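Local coordinates for protein putative glucarate dehydratase (Pseudomonas fluorescens, PDB 4IT1) that probably catalyses the magnesium-dependent dehydration of D-glucarate to 5-dehydro-4-deoxy-D-glucarate, as a member of the mandelate racemase/muconate lactonizing enzyme family, at residues Q265-M277 / T284-D296. Residues are numbered along the deposited sequence; the frame is centred on the assembly and turned at random.
With MG (magnesium ion), chain E.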
loop_
_atom_site.group_PDB
_atom_site.type_symbol
_atom_site.label_atom_id
_atom_site.label_comp_id
_atom_site.label_asym_id
_atom_site.label_seq_id
_atom_site.Cartn_x
_atom_site.Cartn_y
_atom_site.Cartn_z
ATOM N N GLN A 265 -19.279 19.164 -11.163
ATOM C CA GLN A 265 -18.838 17.768 -11.097
ATOM C C GLN A 265 -18.772 17.258 -9.649
ATOM O O GLN A 265 -19.289 16.175 -9.350
ATOM C CB GLN A 265 -17.481 17.582 -11.788
ATOM C CG GLN A 265 -17.132 16.122 -12.048
ATOM C CD GLN A 265 -15.737 15.923 -12.627
ATOM O OE1 GLN A 265 -14.776 16.563 -12.205
ATOM N NE2 GLN A 265 -15.621 15.017 -13.595
ATOM N N TYR A 266 -18.123 18.029 -8.768
ATOM C CA TYR A 266 -18.120 17.747 -7.320
ATOM C C TYR A 266 -17.870 18.989 -6.459
ATOM O O TYR A 266 -17.331 19.983 -6.938
ATOM C CB TYR A 266 -17.145 16.608 -6.944
ATOM C CG TYR A 266 -15.647 16.879 -7.093
ATOM C CD1 TYR A 266 -14.985 17.810 -6.287
ATOM C CD2 TYR A 266 -14.880 16.149 -7.997
ATOM C CE1 TYR A 266 -13.612 18.029 -6.408
ATOM C CE2 TYR A 266 -13.509 16.362 -8.124
ATOM C CZ TYR A 266 -12.882 17.303 -7.334
ATOM O OH TYR A 266 -11.515 17.508 -7.471
ATOM N N TYR A 267 -18.275 18.910 -5.192
ATOM C CA TYR A 267 -18.025 19.956 -4.202
ATOM C C TYR A 267 -16.931 19.474 -3.255
ATOM O O TYR A 267 -17.083 18.434 -2.601
ATOM C CB TYR A 267 -19.276 20.219 -3.372
ATOM C CG TYR A 267 -20.493 20.743 -4.111
ATOM C CD1 TYR A 267 -21.215 19.932 -4.991
ATOM C CD2 TYR A 267 -20.957 22.037 -3.879
ATOM C CE1 TYR A 267 -22.341 20.415 -5.648
ATOM C CE2 TYR A 267 -22.085 22.528 -4.522
ATOM C CZ TYR A 267 -22.772 21.718 -5.407
ATOM O OH TYR A 267 -23.888 22.214 -6.043
ATOM N N GLU A 268 -15.822 20.192 -3.185
ATOM C CA GLU A 268 -14.748 19.898 -2.245
ATOM C C GLU A 268 -14.927 20.658 -0.936
ATOM O O GLU A 268 -14.959 21.841 -0.949
ATOM C CB GLU A 268 -13.395 20.256 -2.851
ATOM C CG GLU A 268 -12.197 19.842 -2.007
ATOM C CD GLU A 268 -10.904 20.558 -2.340
ATOM O OE1 GLU A 268 -10.711 20.984 -3.473
ATOM O OE2 GLU A 268 -10.050 20.688 -1.465
ATOM N N ASP A 269 -15.053 19.964 0.183
ATOM C CA ASP A 269 -15.151 20.610 1.516
ATOM C C ASP A 269 -16.047 21.845 1.530
ATOM O O ASP A 269 -15.584 22.939 1.844
ATOM C CB ASP A 269 -13.761 21.018 2.032
ATOM C CG ASP A 269 -12.867 19.837 2.269
ATOM O OD1 ASP A 269 -13.335 18.867 2.901
ATOM O OD2 ASP A 269 -11.700 19.865 1.816
ATOM N N PRO A 270 -17.327 21.695 1.161
ATOM C CA PRO A 270 -18.145 22.903 1.261
ATOM C C PRO A 270 -18.477 23.295 2.707
ATOM O O PRO A 270 -18.727 24.466 2.981
ATOM C CB PRO A 270 -19.419 22.528 0.500
ATOM C CG PRO A 270 -19.460 21.038 0.511
ATOM C CD PRO A 270 -18.032 20.592 0.487
ATOM N N THR A 271 -18.482 22.312 3.606
ATOM C CA THR A 271 -18.952 22.485 4.980
ATOM C C THR A 271 -18.001 21.761 5.954
ATOM O O THR A 271 -17.466 20.708 5.619
ATOM C CB THR A 271 -20.424 22.028 5.101
ATOM O OG1 THR A 271 -21.040 22.626 6.246
ATOM C CG2 THR A 271 -20.554 20.522 5.165
ATOM N N PRO A 272 -17.756 22.330 7.152
ATOM C CA PRO A 272 -16.667 21.754 7.954
ATOM C C PRO A 272 -17.029 20.464 8.709
ATOM O O PRO A 272 -18.201 20.221 8.998
ATOM C CB PRO A 272 -16.319 22.880 8.925
ATOM C CG PRO A 272 -17.599 23.637 9.098
ATOM C CD PRO A 272 -18.433 23.438 7.854
ATOM N N GLY A 273 -16.021 19.637 8.982
ATOM C CA GLY A 273 -16.181 18.452 9.829
ATOM C C GLY A 273 -16.712 17.193 9.160
ATOM O O GLY A 273 -17.520 17.251 8.228
ATOM N N LEU A 274 -16.261 16.042 9.653
ATOM C CA LEU A 274 -16.781 14.751 9.200
ATOM C C LEU A 274 -18.311 14.652 9.285
ATOM O O LEU A 274 -18.970 14.155 8.358
ATOM C CB LEU A 274 -16.143 13.614 9.993
ATOM C CG LEU A 274 -14.715 13.202 9.658
ATOM C CD1 LEU A 274 -14.273 12.060 10.569
ATOM C CD2 LEU A 274 -14.602 12.806 8.195
ATOM N N GLU A 275 -18.871 15.150 10.384
ATOM C CA GLU A 275 -20.307 15.037 10.627
ATOM C C GLU A 275 -21.115 15.906 9.669
ATOM O O GLU A 275 -22.137 15.463 9.137
ATOM C CB GLU A 275 -20.647 15.360 12.088
ATOM C CG GLU A 275 -20.058 14.381 13.101
ATOM C CD GLU A 275 -18.682 14.786 13.639
ATOM O OE1 GLU A 275 -18.372 14.388 14.782
ATOM O OE2 GLU A 275 -17.908 15.496 12.947
ATOM N N GLY A 276 -20.641 17.129 9.432
ATOM C CA GLY A 276 -21.312 18.068 8.530
ATOM C C GLY A 276 -21.283 17.601 7.085
ATOM O O GLY A 276 -22.298 17.672 6.379
ATOM N N MET A 277 -20.121 17.121 6.650
ATOM C CA MET A 277 -19.950 16.571 5.305
ATOM C C MET A 277 -20.872 15.367 5.076
ATOM O O MET A 277 -21.549 15.286 4.046
ATOM C CB MET A 277 -18.487 16.214 5.049
ATOM C CG MET A 277 -17.567 17.430 4.952
ATOM S SD MET A 277 -17.649 18.349 3.391
ATOM C CE MET A 277 -16.701 17.224 2.368
ATOM N N THR A 284 -28.472 15.580 0.322
ATOM C CA THR A 284 -28.446 16.011 -1.077
ATOM C C THR A 284 -28.103 14.889 -2.062
ATOM O O THR A 284 -28.556 14.904 -3.205
ATOM C CB THR A 284 -27.430 17.143 -1.303
ATOM O OG1 THR A 284 -26.108 16.648 -1.057
ATOM C CG2 THR A 284 -27.718 18.341 -0.395
ATOM N N GLY A 285 -27.292 13.929 -1.620
ATOM C CA GLY A 285 -26.749 12.901 -2.506
ATOM C C GLY A 285 -25.577 13.398 -3.346
ATOM O O GLY A 285 -25.092 12.681 -4.222
ATOM N N LEU A 286 -25.110 14.618 -3.077
ATOM C CA LEU A 286 -24.008 15.222 -3.846
ATOM C C LEU A 286 -22.640 14.575 -3.614
ATOM O O LEU A 286 -22.360 14.090 -2.505
ATOM C CB LEU A 286 -23.923 16.717 -3.568
ATOM C CG LEU A 286 -25.024 17.555 -4.218
ATOM C CD1 LEU A 286 -24.964 18.979 -3.690
ATOM C CD2 LEU A 286 -24.931 17.523 -5.739
ATOM N N PRO A 287 -21.781 14.564 -4.660
ATOM C CA PRO A 287 -20.434 14.004 -4.515
ATOM C C PRO A 287 -19.500 14.970 -3.789
ATOM O O PRO A 287 -19.133 16.026 -4.333
ATOM C CB PRO A 287 -19.964 13.783 -5.967
ATOM C CG PRO A 287 -21.024 14.375 -6.853
ATOM C CD PRO A 287 -21.988 15.144 -6.001
ATOM N N LEU A 288 -19.131 14.610 -2.561
ATOM C CA LEU A 288 -18.269 15.462 -1.745
ATOM C C LEU A 288 -16.836 14.971 -1.738
ATOM O O LEU A 288 -16.562 13.783 -1.526
ATOM C CB LEU A 288 -18.816 15.612 -0.329
ATOM C CG LEU A 288 -20.272 16.079 -0.222
ATOM C CD1 LEU A 288 -20.687 16.178 1.236
ATOM C CD2 LEU A 288 -20.499 17.403 -0.941
ATOM N N ALA A 289 -15.929 15.905 -1.994
ATOM C CA ALA A 289 -14.499 15.651 -1.977
ATOM C C ALA A 289 -13.903 16.380 -0.781
ATOM O O ALA A 289 -14.505 17.334 -0.274
ATOM C CB ALA A 289 -13.861 16.157 -3.263
ATOM N N THR A 290 -12.723 15.945 -0.341
ATOM C CA THR A 290 -12.056 16.600 0.778
ATOM C C THR A 290 -10.537 16.573 0.688
ATOM O O THR A 290 -9.946 15.631 0.177
ATOM C CB THR A 290 -12.457 15.966 2.138
ATOM O OG1 THR A 290 -12.019 16.813 3.213
ATOM C CG2 THR A 290 -11.832 14.593 2.314
ATOM N N ASN A 291 -9.913 17.624 1.197
ATOM C CA ASN A 291 -8.555 17.496 1.710
ATOM C C ASN A 291 -8.416 18.191 3.075
ATOM O O ASN A 291 -7.379 18.770 3.407
ATOM C CB ASN A 291 -7.487 17.883 0.669
ATOM C CG ASN A 291 -7.570 19.325 0.204
ATOM O OD1 ASN A 291 -8.419 20.111 0.629
ATOM N ND2 ASN A 291 -6.659 19.682 -0.692
ATOM N N MET A 292 -9.489 18.104 3.856
ATOM C CA MET A 292 -9.566 18.732 5.178
ATOM C C MET A 292 -9.986 17.740 6.245
ATOM O O MET A 292 -9.362 17.678 7.302
ATOM C CB MET A 292 -10.519 19.926 5.173
ATOM C CG MET A 292 -9.896 21.183 4.576
ATOM S SD MET A 292 -11.044 22.558 4.416
ATOM C CE MET A 292 -11.046 23.212 6.092
ATOM N N VAL A 293 -11.029 16.959 5.964
ATOM C CA VAL A 293 -11.527 16.001 6.946
ATOM C C VAL A 293 -10.933 14.597 6.797
ATOM O O VAL A 293 -11.086 13.756 7.681
ATOM C CB VAL A 293 -13.061 15.977 7.016
ATOM C CG1 VAL A 293 -13.578 17.358 7.377
ATOM C CG2 VAL A 293 -13.666 15.490 5.699
ATOM N N VAL A 294 -10.254 14.342 5.683
ATOM C CA VAL A 294 -9.515 13.094 5.517
ATOM C C VAL A 294 -8.124 13.462 5.023
ATOM O O VAL A 294 -7.907 13.649 3.820
ATOM C CB VAL A 294 -10.220 12.100 4.550
ATOM C CG1 VAL A 294 -9.372 10.859 4.329
ATOM C CG2 VAL A 294 -11.577 11.689 5.088
ATOM N N THR A 295 -7.196 13.592 5.971
ATOM C CA THR A 295 -5.834 14.026 5.681
ATOM C C THR A 295 -4.809 13.035 6.210
ATOM O O THR A 295 -3.610 13.237 6.018
ATOM C CB THR A 295 -5.522 15.421 6.269
ATOM O OG1 THR A 295 -5.588 15.369 7.706
ATOM C CG2 THR A 295 -6.496 16.464 5.750
ATOM N N ASP A 296 -5.273 11.976 6.877
ATOM C CA ASP A 296 -4.386 10.901 7.346
ATOM C C ASP A 296 -5.171 9.607 7.512
ATOM O O ASP A 296 -6.394 9.593 7.358
ATOM C CB ASP A 296 -3.635 11.286 8.645
ATOM C CG ASP A 296 -4.542 11.318 9.887
ATOM O OD1 ASP A 296 -5.412 10.436 10.067
ATOM O OD2 ASP A 296 -4.358 12.227 10.711
HETATM MG MG MG E . -8.880 22.016 -0.339
HETATM O O HOH W 1 -10.554 21.975 1.026
HETATM O O HOH W 2 -7.173 22.241 -1.540
HETATM O O HOH W 3 -7.888 23.063 1.112
#
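Thr-290 OG1 is gripped three times: it donates to Asp-269 OD1 in a very short bond and accepts from the backbone N of Met-292 and of Val-293, both at 2.9 Å, the first closing an ST turn and the second an ST motif. The other carboxylate oxygen, Asp-269 OD2, takes the N-H of Asn-291 on its syn side at 2.9 Å, and also a proton from a magnesium-bound water. In this chain Asp-269 reaches the metal through that water rather than directly, though it is a known magnesium-binding residue of this protein; its carboxylate holds the turn that carries Asn-291. Glu-268 OE2, at the end of an extended side chain, and Asn-291 OD1 bind the magnesium ion at 2.1 and 2.2 Å; the carboxylate and amide planes are 80° apart, and the cation probably offsets repulsion between the two oxygens. Asp-243 and three waters complete the site, at the C-terminal ends of the strands as in enolase-superfamily barrels. Behind the metal, parallel strands 266-268 and 288-290 are laced by backbone bonds, the straightest from Ala-289 N to Tyr-267 O (2.8 Å, 171°). Bent at chi2 and chi3, Met-277 brings CE to 3.8 Å from Leu-288 CB, while Leu-274 CD2 packs on Val-293 CB. The two strands and helix 274-284 between them form a beta-alpha-beta unit; that helix covers Leu-288, helix 250-260 meets Tyr-267 and Leu-286, and strand 311-314 touches Tyr-266 and Ala-289.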